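Local coordinates for 4-hydroxy-tetrahydrodipicolinate synthase (Methylacidiphilum fumariolicum SolV, PDB 6T3T), which probably catalyses the condensation of pyruvate with aspartate semialdehyde to 4-hydroxy-tetrahydrodipicolinate in lysine biosynthesis, at residues A[100-105]-A[128-133]. Sequence-based numbering, arbitrary orientation.
Sequences VLLVSP and LPILLY. With SO4 (sulfate ion), chain E.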
ATOM      1  N   VAL A 100     -30.828  -6.956   7.277  1.00 19.60           N
ATOM      2  CA  VAL A 100     -30.033  -7.122   6.061  1.00 20.94           C
ATOM      3  C   VAL A 100     -28.606  -6.654   6.298  1.00 21.05           C
ATOM      4  O   VAL A 100     -28.339  -5.817   7.162  1.00 16.67           O
ATOM      5  CB  VAL A 100     -30.607  -6.396   4.819  1.00 21.60           C
ATOM      6  CG1 VAL A 100     -31.874  -7.074   4.327  1.00 22.06           C
ATOM      7  CG2 VAL A 100     -30.823  -4.894   5.077  1.00 19.48           C
ATOM      8  N   LEU A 101     -27.680  -7.260   5.557  1.00 20.11           N
ATOM      9  CA  LEU A 101     -26.278  -6.859   5.542  1.00 21.74           C
ATOM     10  C   LEU A 101     -25.997  -6.165   4.220  1.00 21.40           C
ATOM     11  O   LEU A 101     -26.179  -6.761   3.158  1.00 23.41           O
ATOM     12  CB  LEU A 101     -25.363  -8.074   5.690  1.00 22.39           C
ATOM     13  CG  LEU A 101     -23.865  -7.824   5.765  1.00 23.79           C
ATOM     14  CD1 LEU A 101     -23.540  -7.306   7.161  1.00 21.89           C
ATOM     15  CD2 LEU A 101     -23.060  -9.091   5.458  1.00 30.30           C
ATOM     16  N   LEU A 102     -25.514  -4.921   4.281  1.00 18.39           N
ATOM     17  CA  LEU A 102     -25.316  -4.090   3.089  1.00 21.66           C
ATOM     18  C   LEU A 102     -23.815  -3.829   2.889  1.00 19.60           C
ATOM     19  O   LEU A 102     -23.220  -3.003   3.580  1.00 19.24           O
ATOM     20  CB  LEU A 102     -26.092  -2.777   3.208  1.00 19.16           C
ATOM     21  CG  LEU A 102     -27.635  -2.856   3.307  1.00 21.58           C
ATOM     22  CD1 LEU A 102     -28.257  -1.484   3.642  1.00 18.82           C
ATOM     23  CD2 LEU A 102     -28.261  -3.425   2.034  1.00 17.82           C
ATOM     24  N   VAL A 103     -23.202  -4.547   1.950  1.00 18.37           N
ATOM     25  CA  VAL A 103     -21.820  -4.246   1.589  1.00 19.84           C
ATOM     26  C   VAL A 103     -21.763  -2.847   0.998  1.00 21.31           C
ATOM     27  O   VAL A 103     -22.705  -2.386   0.329  1.00 17.62           O
ATOM     28  CB  VAL A 103     -21.287  -5.281   0.580  1.00 22.38           C
ATOM     29  CG1 VAL A 103     -21.950  -5.067  -0.801  1.00 15.85           C
ATOM     30  CG2 VAL A 103     -19.748  -5.199   0.464  1.00 16.51           C
ATOM     31  N   SER A 104     -20.652  -2.148   1.244  1.00 19.82           N
ATOM     32  CA  SER A 104     -20.499  -0.867   0.587  1.00 21.00           C
ATOM     33  C   SER A 104     -20.363  -1.108  -0.919  1.00 22.12           C
ATOM     34  O   SER A 104     -19.904  -2.174  -1.344  1.00 16.56           O
ATOM     35  CB  SER A 104     -19.289  -0.096   1.130  1.00 19.54           C
ATOM     36  OG  SER A 104     -18.121  -0.809   0.883  1.00 28.94           O
ATOM     37  N   PRO A 105     -20.833  -0.166  -1.742  1.00 20.16           N
ATOM     38  CA  PRO A 105     -20.658  -0.292  -3.192  1.00 17.71           C
ATOM     39  C   PRO A 105     -19.233  -0.659  -3.569  1.00 16.50           C
ATOM     40  O   PRO A 105     -18.266  -0.122  -3.029  1.00 19.00           O
ATOM     41  CB  PRO A 105     -21.036   1.100  -3.708  1.00 18.62           C
ATOM     42  CG  PRO A 105     -22.093   1.557  -2.766  1.00 14.16           C
ATOM     43  CD  PRO A 105     -21.680   0.981  -1.395  1.00 20.32           C
ATOM     44  N   LEU A 128     -36.496  -2.676   8.279  1.00 21.21           N
ATOM     45  CA  LEU A 128     -35.582  -3.695   8.778  1.00 24.07           C
ATOM     46  C   LEU A 128     -34.357  -3.060   9.447  1.00 21.19           C
ATOM     47  O   LEU A 128     -33.872  -2.004   9.006  1.00 21.67           O
ATOM     48  CB  LEU A 128     -35.129  -4.602   7.631  1.00 19.81           C
ATOM     49  CG  LEU A 128     -36.183  -5.574   7.097  1.00 21.27           C
ATOM     50  CD1 LEU A 128     -35.599  -6.368   5.946  1.00 23.65           C
ATOM     51  CD2 LEU A 128     -36.670  -6.497   8.199  1.00 23.69           C
ATOM     52  N   PRO A 129     -33.833  -3.672  10.506  1.00 21.67           N
ATOM     53  CA  PRO A 129     -32.491  -3.298  10.978  1.00 22.27           C
ATOM     54  C   PRO A 129     -31.463  -3.588   9.898  1.00 20.09           C
ATOM     55  O   PRO A 129     -31.604  -4.538   9.128  1.00 18.31           O
ATOM     56  CB  PRO A 129     -32.275  -4.195  12.205  1.00 22.12           C
ATOM     57  CG  PRO A 129     -33.671  -4.607  12.620  1.00 21.54           C
ATOM     58  CD  PRO A 129     -34.425  -4.741  11.333  1.00 22.38           C
ATOM     59  N   ILE A 130     -30.398  -2.777   9.876  1.00 21.93           N
ATOM     60  CA  ILE A 130     -29.369  -2.841   8.843  1.00 18.72           C
ATOM     61  C   ILE A 130     -27.993  -2.996   9.482  1.00 24.20           C
ATOM     62  O   ILE A 130     -27.676  -2.306  10.453  1.00 21.21           O
ATOM     63  CB  ILE A 130     -29.402  -1.590   7.958  1.00 19.29           C
ATOM     64  CG1 ILE A 130     -30.514  -1.749   6.907  1.00 19.06           C
ATOM     65  CG2 ILE A 130     -28.043  -1.359   7.300  1.00 16.56           C
ATOM     66  CD1 ILE A 130     -31.057  -0.459   6.429  1.00 19.79           C
ATOM     67  N   LEU A 131     -27.196  -3.927   8.966  1.00 21.46           N
ATOM     68  CA  LEU A 131     -25.766  -3.994   9.261  1.00 21.64           C
ATOM     69  C   LEU A 131     -25.007  -3.484   8.041  1.00 18.65           C
ATOM     70  O   LEU A 131     -25.215  -3.983   6.931  1.00 16.89           O
ATOM     71  CB  LEU A 131     -25.337  -5.423   9.612  1.00 18.09           C
ATOM     72  CG  LEU A 131     -25.853  -6.102  10.890  1.00 19.62           C
ATOM     73  CD1 LEU A 131     -25.554  -7.595  10.825  1.00 20.19           C
ATOM     74  CD2 LEU A 131     -25.208  -5.520  12.157  1.00 17.50           C
ATOM     75  N   LEU A 132     -24.173  -2.468   8.237  1.00 17.14           N
ATOM     76  CA  LEU A 132     -23.240  -2.041   7.209  1.00 18.67           C
ATOM     77  C   LEU A 132     -22.145  -3.085   7.065  1.00 20.18           C
ATOM     78  O   LEU A 132     -21.926  -3.917   7.951  1.00 16.95           O
ATOM     79  CB  LEU A 132     -22.605  -0.687   7.564  1.00 21.12           C
ATOM     80  CG  LEU A 132     -23.526   0.522   7.796  1.00 23.00           C
ATOM     81  CD1 LEU A 132     -22.718   1.778   8.135  1.00 14.52           C
ATOM     82  CD2 LEU A 132     -24.466   0.763   6.577  1.00 19.69           C
ATOM     83  N   TYR A 133     -21.436  -3.042   5.940  1.00 20.41           N
ATOM     84  CA  TYR A 133     -20.379  -4.018   5.725  1.00 15.93           C
ATOM     85  C   TYR A 133     -19.218  -3.329   5.016  1.00 18.53           C
ATOM     86  O   TYR A 133     -19.309  -3.004   3.833  1.00 19.31           O
ATOM     87  CB  TYR A 133     -20.922  -5.216   4.961  1.00 16.80           C
ATOM     88  CG  TYR A 133     -19.962  -6.316   4.570  1.00 14.50           C
ATOM     89  CD1 TYR A 133     -18.708  -6.444   5.150  1.00 20.74           C
ATOM     90  CD2 TYR A 133     -20.344  -7.250   3.625  1.00 23.29           C
ATOM     91  CE1 TYR A 133     -17.849  -7.455   4.768  1.00 20.09           C
ATOM     92  CE2 TYR A 133     -19.511  -8.270   3.244  1.00 20.80           C
ATOM     93  CZ  TYR A 133     -18.269  -8.374   3.807  1.00 23.22           C
ATOM     94  OH  TYR A 133     -17.471  -9.403   3.385  1.00 26.19           O
TER
HETATM   95  S   SO4 E 401     -19.869 -12.384   3.516  1.00 36.42           S
HETATM   96  O1  SO4 E 401     -20.173 -13.735   3.033  1.00 32.91           O
HETATM   97  O2  SO4 E 401     -20.893 -11.872   4.417  1.00 29.15           O
HETATM   98  O3  SO4 E 401     -19.875 -11.453   2.393  1.00 35.25           O
HETATM   99  O4  SO4 E 401     -18.590 -12.442   4.208  1.00 44.56           O
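Tyr133 packs against Val103 and Leu101, where two neighbouring parallel strands of the TIM barrel, joined by helix 112-125 in a beta-alpha-beta unit, meet in register. With CG anti to its backbone N (chi1 177°), the tyrosine carries ring atom CD2 to 3.7 Å from Val103 CB and 3.8 Å from Leu101 CD2. Branched aliphatic side chains suit this interior face, packing obliquely on the ring; an alanine at Tyr133 would probably open a gap beside Val103 CB and Leu101 CD2 and cost the site its predicted proton donor/acceptor hydroxyl. The tyrosine side chain lies about 3 Å, at nearest atoms, from that of Lys162, the predicted Schiff-base lysine, and touches Thr44 of the predicted proton relay and Tyr107 of a second subunit. Leu101 CD1 continues the packing at 3.6 Å from Leu131 CB. On the opposite face, Ile130 CG2 meets Leu102 CD1, and Leu102 also reaches Phe119 and Ile122 of helix 112-125. Backbone bonds tie the strands together: Leu102 N donates to Leu131 O at 2.8 Å, and Ser104 N to Tyr133 O just past the strand. A sulfate, probably from the crystallisation liquor, places O3 near the tyrosine ring plane, 3.3 Å from Tyr133 OH, a weak hydrogen bond whose proton is not settled.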